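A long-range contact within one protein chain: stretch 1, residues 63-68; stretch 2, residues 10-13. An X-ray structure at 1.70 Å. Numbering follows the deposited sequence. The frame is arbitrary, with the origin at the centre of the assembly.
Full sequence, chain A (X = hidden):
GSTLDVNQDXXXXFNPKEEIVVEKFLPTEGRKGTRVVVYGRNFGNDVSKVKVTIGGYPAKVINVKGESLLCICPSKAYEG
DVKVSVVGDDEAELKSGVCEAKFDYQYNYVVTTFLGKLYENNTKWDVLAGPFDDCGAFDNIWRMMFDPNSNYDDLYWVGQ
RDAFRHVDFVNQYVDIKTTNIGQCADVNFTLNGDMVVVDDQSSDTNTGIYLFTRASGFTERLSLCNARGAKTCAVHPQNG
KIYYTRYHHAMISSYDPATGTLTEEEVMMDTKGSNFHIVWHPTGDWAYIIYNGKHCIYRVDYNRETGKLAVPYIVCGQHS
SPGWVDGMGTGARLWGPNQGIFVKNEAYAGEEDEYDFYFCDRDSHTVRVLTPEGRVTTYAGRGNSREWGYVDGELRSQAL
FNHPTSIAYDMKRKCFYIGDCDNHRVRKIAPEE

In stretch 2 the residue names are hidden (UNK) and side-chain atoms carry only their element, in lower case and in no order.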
# COMPACT_ATOMS: atom_id res chain seq x y z
N ASN A 63 25.07 24.44 18.18
CA ASN A 63 25.78 25.69 18.46
C ASN A 63 25.36 26.76 17.47
O ASN A 63 24.76 26.46 16.42
CB ASN A 63 27.32 25.48 18.50
CG ASN A 63 27.93 25.23 17.13
OD1 ASN A 63 27.76 26.01 16.20
ND2 ASN A 63 28.70 24.15 17.01
N VAL A 64 25.64 28.01 17.82
CA VAL A 64 25.45 29.14 16.91
C VAL A 64 26.62 30.10 17.12
O VAL A 64 27.02 30.35 18.26
CB VAL A 64 24.07 29.82 17.10
CG1 VAL A 64 23.93 30.41 18.50
CG2 VAL A 64 23.83 30.88 16.04
N LYS A 65 27.19 30.61 16.03
CA LYS A 65 28.41 31.41 16.07
C LYS A 65 28.30 32.66 15.18
O LYS A 65 29.29 33.09 14.58
CB LYS A 65 29.61 30.57 15.63
CG LYS A 65 29.67 29.18 16.25
CD LYS A 65 30.98 28.49 15.94
CE LYS A 65 31.05 27.11 16.58
NZ LYS A 65 32.45 26.69 16.80
N GLY A 66 27.10 33.23 15.11
CA GLY A 66 26.87 34.46 14.34
C GLY A 66 26.73 34.25 12.85
O GLY A 66 25.71 34.64 12.27
N GLU A 67 27.75 33.67 12.22
CA GLU A 67 27.77 33.46 10.77
C GLU A 67 27.67 31.98 10.42
O GLU A 67 27.69 31.62 9.24
CB GLU A 67 29.04 34.06 10.16
CG GLU A 67 29.16 35.57 10.32
CD GLU A 67 29.57 36.00 11.73
OE1 GLU A 67 30.46 35.35 12.33
OE2 GLU A 67 29.00 36.99 12.24
N SER A 68 27.56 31.13 11.43
CA SER A 68 27.24 29.72 11.22
C SER A 68 26.48 29.16 12.41
O SER A 68 26.46 29.74 13.50
CB SER A 68 28.50 28.88 10.99
OG SER A 68 29.29 28.83 12.17
N UNK A 10 30.61 30.87 20.63
CA UNK A 10 29.84 32.11 20.36
C UNK A 10 30.44 32.90 19.19
O UNK A 10 31.40 32.45 18.55
o UNK A 10 31.02 33.46 22.04
c UNK A 10 29.75 32.97 21.64
N UNK A 11 29.87 34.07 18.92
CA UNK A 11 30.29 34.94 17.82
C UNK A 11 29.62 36.30 17.94
O UNK A 11 29.43 36.80 19.04
N UNK A 12 29.25 36.89 16.81
CA UNK A 12 28.60 38.21 16.78
C UNK A 12 27.18 38.19 17.40
O UNK A 12 26.40 37.29 17.10
o UNK A 12 29.56 38.31 14.54
c UNK A 12 28.37 40.27 15.32
c UNK A 12 28.45 38.74 15.34
N UNK A 13 26.86 39.17 18.26
CA UNK A 13 25.49 39.29 18.79
C UNK A 13 24.47 39.61 17.69
O UNK A 13 24.80 40.29 16.71
c UNK A 13 27.77 40.16 18.88
c UNK A 13 25.58 40.46 19.79
c UNK A 13 27.03 40.62 20.10

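Position 10 carries two side-chain atoms beyond its CA, a carbon and then an oxygen, one after the other with no branch. The CA-to-CB bond points away from stretch 1, so the oxygen takes no part in the contact, and the atoms are poorly ordered. What touches is backbone: CA of position 10 lies 3.9 Å from Val-64 O, and the backbone oxygen of position 10 lies 3.9 Å from Lys-65 CB. The side chain of Lys-65 starts out sideways, its last three torsions all t, so the contact falls to the root of the chain, with CB as the closest atom, while the end leads away. A carbon and a hydroxyl make the smallest hydroxyl side chain, and the residue is Ser-10.

Position 11 has no side-chain atoms at all; the backbone runs N, CA, C, O and nothing hangs from it. Here the two chains come closest in register, with CA of position 11 4.4 Å from Lys-65 CA, and the same CA of position 11 sits 3.9 Å from Lys-65 O. It is Gly-11. The absence is structural: an ideal CB would point toward stretch 1 and land 2.3 Å from Lys-65 O, a clash, and it would also be 3.3 Å from Gly-66 N.

Position 12 shows three side-chain atoms: a carbon that carries one oxygen and one further carbon. Its side-chain oxygen donates a hydrogen bond to Glu-67 OE2 at 2.7 Å, a short bond to a carboxylate. Glu-67 leaves its backbone sideways, but with chi1 m and chi2 p its end comes nearer to stretch 2 and presents the acceptor. A fork at CB with a single oxygen on one prong identifies threonine, Thr-12, and the donor is its OG1. The chi1 of -34° falls between the standard wells.

Position 13 has three side-chain carbons, and they close a ring onto the backbone N. Its CA-to-CB bond points away, and it buries no surface against stretch 1. The closed ring makes it Pro-13, and it takes a C-gamma exo pucker.

The rule of this contact is to remove bulk where the backbones meet and spend one polar pair beside them. Glycine appears on both sides: Gly-66, like Gly-11, would direct a CB toward the other stretch, and that ideal CB would stand 2.9 Å from Thr-12 N, again a clash. Gly-66 also has a phi of 80°, which by itself favours glycine, so two separate demands meet at one residue. Around it the turn of stretch 1 is held by Lys-65 N donating to Ser-68 O at 2.8 Å and, weakly, by Glu-67 N donating to Lys-65 O at 2.9 Å. No backbone hydrogen bond crosses between the stretches, so this is close packing rather than sheet pairing. The area buried is modest, 205 Å² over both sides, and the bond from Thr-12 to Glu-67 is the only hydrogen bond across it.

Stretch 2 10-13: SGTP
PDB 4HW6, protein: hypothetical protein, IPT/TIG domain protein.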